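PDB 1DYP: kappa-carrageenase from Pseudoalteromonas carrageenovora, which cleaves the beta-1,4 linkages between D-galactose 4-sulfate and 3,6-anhydro-D-galactose inside kappa-carrageenan chains. Local coordinates for residues A[113-118]-A[142-147]. The protein carries 1 engineered substitution. Sequence-based numbering, arbitrary orientation.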
# COMPACT_ATOMS: atom_id res chain seq x y z
N VAL A 113 5.03 -10.73 6.79
CA VAL A 113 5.09 -9.62 5.84
C VAL A 113 3.76 -9.39 5.14
O VAL A 113 2.93 -10.29 5.03
CB VAL A 113 6.16 -9.84 4.74
CG1 VAL A 113 7.54 -9.97 5.39
CG2 VAL A 113 5.83 -11.07 3.91
N SER A 114 3.58 -8.16 4.66
CA SER A 114 2.36 -7.79 3.97
C SER A 114 2.58 -7.05 2.66
O SER A 114 2.92 -5.86 2.66
CB SER A 114 1.47 -6.93 4.88
OG SER A 114 0.31 -6.51 4.19
N PRO A 115 2.41 -7.75 1.53
CA PRO A 115 2.57 -7.13 0.21
C PRO A 115 1.44 -6.11 0.13
O PRO A 115 0.32 -6.39 0.56
CB PRO A 115 2.36 -8.29 -0.75
CG PRO A 115 2.86 -9.46 0.02
CD PRO A 115 2.32 -9.21 1.41
N ALA A 116 1.73 -4.93 -0.41
CA ALA A 116 0.71 -3.90 -0.50
C ALA A 116 0.75 -3.12 -1.80
O ALA A 116 1.82 -2.85 -2.34
CB ALA A 116 0.85 -2.94 0.68
N PHE A 117 -0.43 -2.78 -2.29
CA PHE A 117 -0.60 -1.98 -3.48
C PHE A 117 -1.55 -0.91 -2.94
O PHE A 117 -2.67 -1.21 -2.54
CB PHE A 117 -1.25 -2.80 -4.60
CG PHE A 117 -1.56 -2.01 -5.84
CD1 PHE A 117 -0.72 -0.99 -6.28
CD2 PHE A 117 -2.70 -2.31 -6.58
CE1 PHE A 117 -1.01 -0.28 -7.44
CE2 PHE A 117 -3.00 -1.61 -7.75
CZ PHE A 117 -2.15 -0.59 -8.18
N TRP A 118 -1.07 0.32 -2.92
CA TRP A 118 -1.85 1.40 -2.35
C TRP A 118 -1.40 2.75 -2.88
O TRP A 118 -0.52 2.83 -3.74
CB TRP A 118 -1.69 1.37 -0.83
CG TRP A 118 -0.25 1.41 -0.37
CD1 TRP A 118 0.75 0.56 -0.73
CD2 TRP A 118 0.33 2.35 0.55
NE1 TRP A 118 1.93 0.91 -0.11
CE2 TRP A 118 1.70 2.00 0.68
CE3 TRP A 118 -0.16 3.44 1.27
CZ2 TRP A 118 2.57 2.72 1.51
CZ3 TRP A 118 0.71 4.15 2.09
CH2 TRP A 118 2.06 3.79 2.20
N GLU A 142 -3.92 -5.20 0.75
CA GLU A 142 -2.89 -5.45 1.73
C GLU A 142 -3.06 -6.93 1.98
O GLU A 142 -4.08 -7.37 2.50
CB GLU A 142 -3.11 -4.63 3.00
CG GLU A 142 -2.54 -3.23 2.88
CD GLU A 142 -2.91 -2.37 4.05
OE1 GLU A 142 -4.09 -1.98 4.16
OE2 GLU A 142 -2.01 -2.08 4.88
N LEU A 143 -2.08 -7.70 1.55
CA LEU A 143 -2.13 -9.14 1.68
C LEU A 143 -1.46 -9.67 2.94
O LEU A 143 -0.63 -9.00 3.55
CB LEU A 143 -1.45 -9.80 0.48
CG LEU A 143 -2.10 -9.60 -0.89
CD1 LEU A 143 -1.18 -10.14 -1.98
CD2 LEU A 143 -3.45 -10.31 -0.93
N THR A 144 -1.87 -10.87 3.30
CA THR A 144 -1.31 -11.61 4.42
C THR A 144 -0.93 -10.83 5.68
O THR A 144 0.17 -10.97 6.19
CB THR A 144 -0.07 -12.41 3.93
OG1 THR A 144 0.91 -11.53 3.37
CG2 THR A 144 -0.50 -13.40 2.84
N GLN A 145 -1.85 -10.01 6.19
CA GLN A 145 -1.57 -9.28 7.42
C GLN A 145 -2.59 -9.62 8.50
O GLN A 145 -2.63 -8.98 9.55
CB GLN A 145 -1.53 -7.76 7.17
CG GLN A 145 -2.86 -7.13 6.81
CD GLN A 145 -2.80 -5.61 6.85
OE1 GLN A 145 -1.77 -5.03 7.19
NE2 GLN A 145 -3.92 -4.97 6.53
N LYS A 146 -3.41 -10.63 8.24
CA LYS A 146 -4.41 -11.07 9.21
C LYS A 146 -4.06 -12.47 9.70
O LYS A 146 -3.02 -13.02 9.33
CB LYS A 146 -5.81 -11.03 8.59
CG LYS A 146 -6.37 -9.63 8.34
CD LYS A 146 -6.68 -8.90 9.65
CE LYS A 146 -7.42 -7.58 9.41
NZ LYS A 146 -6.56 -6.52 8.83
N SER A 147 -4.93 -13.07 10.51
CA SER A 147 -4.66 -14.39 11.07
C SER A 147 -4.55 -15.52 10.04
O SER A 147 -3.71 -16.40 10.18
CB SER A 147 -5.72 -14.75 12.11
OG SER A 147 -6.96 -15.07 11.51
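Ser114 OG donates to the carbonyl oxygen of Leu143, with OG and O 2.7 Å apart. The donor lies in the carbonyl plane at a C=O...OG angle of 148°, and OG gets there by standing anti to its own backbone N (chi1 177°). Ser114 CA also comes within 3.3 Å of Leu143 O, a bent and at most weak CA-H...O contact that supplements the hydroxyl bond. Replacing Ser114 by alanine removes OG and would probably leave the carbonyl of buried Leu143 without its hydroxyl donor and the Gln145 CB without one of its neighbours. From the next strand residue, Pro115 O accepts the N-H of Leu143, with N and O 2.9 Å apart and the N-H...O angle of 171° marking a nearly straight bond. Beside this bond Pro115 CD lies 3.9 Å from Leu143 CB. The Pro115 ring and the Thr144 side chain cross at about a right angle, with Pro115 CD 3.3 Å from Thr144 OG1. Ala116 and Glu142 form an antiparallel non-hydrogen-bonded pair, their side chains on one face of the sheet and Ala116 CB 4.1 Å from Glu142 CG. Glu142 is the proton donor of this GH16 catalytic domain, and its OE2 makes a long, weak ion pair with Arg234, which matters for substrate recognition and is hydrogen-bonded by Gln145 OE1. The Leu143 N and O bonds to strand 113-120 probably hold the backbone just after the proton donor, consistent with a defined starting point for the Glu142 side chain.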